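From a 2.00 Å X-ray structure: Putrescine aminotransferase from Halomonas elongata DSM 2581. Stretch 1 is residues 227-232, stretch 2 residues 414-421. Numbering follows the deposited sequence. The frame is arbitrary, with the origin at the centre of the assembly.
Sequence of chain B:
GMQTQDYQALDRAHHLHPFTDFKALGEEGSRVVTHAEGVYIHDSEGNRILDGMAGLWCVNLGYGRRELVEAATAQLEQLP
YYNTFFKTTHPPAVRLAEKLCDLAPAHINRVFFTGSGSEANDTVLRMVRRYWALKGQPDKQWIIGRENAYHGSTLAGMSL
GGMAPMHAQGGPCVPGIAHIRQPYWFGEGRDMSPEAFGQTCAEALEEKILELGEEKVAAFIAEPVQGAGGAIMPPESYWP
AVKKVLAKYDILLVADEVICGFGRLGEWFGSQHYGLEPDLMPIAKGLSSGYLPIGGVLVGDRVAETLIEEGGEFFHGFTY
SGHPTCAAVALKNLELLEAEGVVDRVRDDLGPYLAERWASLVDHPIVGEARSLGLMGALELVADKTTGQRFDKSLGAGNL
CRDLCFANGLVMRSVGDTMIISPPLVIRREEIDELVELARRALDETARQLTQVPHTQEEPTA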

# COMPACT_ATOMS: atom_id res chain seq x y z
N GLY B 227 5.56 -14.52 12.24
CA GLY B 227 4.98 -13.60 13.20
C GLY B 227 3.49 -13.79 13.41
O GLY B 227 3.06 -14.35 14.42
N ALA B 228 2.69 -13.30 12.46
CA ALA B 228 1.24 -13.36 12.59
C ALA B 228 0.74 -14.79 12.76
O ALA B 228 -0.30 -15.02 13.39
CB ALA B 228 0.57 -12.72 11.37
N GLY B 229 1.47 -15.76 12.21
CA GLY B 229 1.11 -17.16 12.36
C GLY B 229 1.34 -17.73 13.75
O GLY B 229 0.90 -18.85 14.01
N GLY B 230 2.01 -16.99 14.63
CA GLY B 230 2.11 -17.40 16.02
C GLY B 230 3.49 -17.35 16.64
O GLY B 230 3.78 -18.13 17.55
N ALA B 231 4.35 -16.45 16.17
CA ALA B 231 5.71 -16.29 16.71
C ALA B 231 6.41 -17.64 16.81
O ALA B 231 6.85 -18.08 17.87
CB ALA B 231 5.68 -15.59 18.07
N ILE B 232 6.50 -18.31 15.66
CA ILE B 232 6.98 -19.68 15.58
C ILE B 232 8.45 -19.62 15.18
O ILE B 232 8.77 -19.45 14.00
CB ILE B 232 6.15 -20.51 14.60
CG1 ILE B 232 4.68 -20.47 15.01
CG2 ILE B 232 6.67 -21.95 14.55
CD1 ILE B 232 3.76 -21.15 14.04
N SER B 414 -3.53 -13.51 20.79
CA SER B 414 -3.73 -14.95 20.69
C SER B 414 -3.83 -15.35 19.23
O SER B 414 -4.55 -14.71 18.46
CB SER B 414 -4.99 -15.36 21.45
OG SER B 414 -6.12 -14.64 20.98
N VAL B 415 -3.10 -16.40 18.86
CA VAL B 415 -3.28 -17.08 17.58
C VAL B 415 -3.73 -18.49 17.93
O VAL B 415 -2.92 -19.32 18.34
CB VAL B 415 -2.00 -17.09 16.73
CG1 VAL B 415 -2.25 -17.81 15.41
CG2 VAL B 415 -1.52 -15.66 16.48
N GLY B 416 -5.02 -18.75 17.79
CA GLY B 416 -5.59 -19.95 18.38
C GLY B 416 -5.30 -19.96 19.87
O GLY B 416 -5.68 -19.04 20.60
N ASP B 417 -4.61 -21.00 20.33
CA ASP B 417 -4.24 -21.14 21.74
C ASP B 417 -2.77 -20.81 21.98
O ASP B 417 -2.17 -21.30 22.95
CB ASP B 417 -4.56 -22.55 22.23
CG ASP B 417 -6.05 -22.77 22.46
OD1 ASP B 417 -6.82 -21.78 22.40
OD2 ASP B 417 -6.45 -23.92 22.71
N THR B 418 -2.18 -19.98 21.12
CA THR B 418 -0.82 -19.48 21.29
C THR B 418 -0.89 -18.00 21.65
O THR B 418 -1.48 -17.21 20.91
CB THR B 418 0.00 -19.67 20.01
OG1 THR B 418 -0.03 -21.05 19.63
CG2 THR B 418 1.45 -19.23 20.23
N MET B 419 -0.30 -17.63 22.78
CA MET B 419 -0.18 -16.23 23.17
C MET B 419 1.13 -15.68 22.62
O MET B 419 2.13 -16.40 22.56
CB MET B 419 -0.21 -16.09 24.69
CG MET B 419 -1.37 -16.82 25.37
SD MET B 419 -3.00 -16.43 24.69
CE MET B 419 -3.12 -14.67 25.04
N ILE B 420 1.12 -14.42 22.19
CA ILE B 420 2.29 -13.81 21.56
C ILE B 420 2.50 -12.40 22.11
O ILE B 420 1.54 -11.68 22.42
CB ILE B 420 2.16 -13.77 20.02
CG1 ILE B 420 0.92 -12.97 19.60
CG2 ILE B 420 2.11 -15.19 19.45
CD1 ILE B 420 0.81 -12.75 18.10
N ILE B 421 3.77 -12.00 22.21
CA ILE B 421 4.13 -10.64 22.58
C ILE B 421 5.22 -10.15 21.64
O ILE B 421 6.00 -10.94 21.10
CB ILE B 421 4.60 -10.53 24.05
CG1 ILE B 421 5.79 -11.46 24.32
CG2 ILE B 421 3.45 -10.83 25.00
CD1 ILE B 421 6.56 -11.11 25.57

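No hydrogen bond crosses between these two stretches; they are held by packing alone, mostly side-chain methyls of one against the backbone of the other. The sole contact between two apolar side chains joins Ala231 CB to Ile420 CG2, at 3.8 Å. Together the two sides bury 222 Å².

Stretch 1 is an irregular loop rich in glycine. Its backbone folds back on itself: Gly227 O accepts from Gly230 N at 2.8 Å and from Ala231 N at 3.0 Å. Stretch 2 is a hairpin. A type II' turn runs from Val415 to Thr418, closed by Val415 N to Thr418 O at 2.7 Å and Thr418 N to Val415 O at 3.0 Å. Gly416 has a positive phi of 56°, which favours glycine.

Val415, Thr418 and Ile420 all direct their CA-to-CB bonds toward the loop. Val415 is in the t rotamer. Its CG2 lies 3.4 Å from Ala228 O, and its CG1 lies 3.6 Å from Gly229 O. The branched side chain thus touches two successive carbonyls. Thr418 CG2 sits 3.7 Å from Gly230 O, while its hydroxyl is hydrogen-bonded elsewhere in the structure. Ile420 CG2 also approaches Gly230 C at 3.8 Å. Met419 points away and takes no part, as expected from the alternation of side chains along a strand.

Gly230 touches all three of Val415, Thr418 and Ile420, and is buried. Its CA is 4.1 Å from Val415 CG2. Its phi and psi of 133° and 29° call for glycine, since a CB would jam against the carbonyl O of Gly229. Ala231 points toward the hairpin, and its single methyl meets Ile420 at packing distance. Ala228 points away, so it meets Val415 through its backbone.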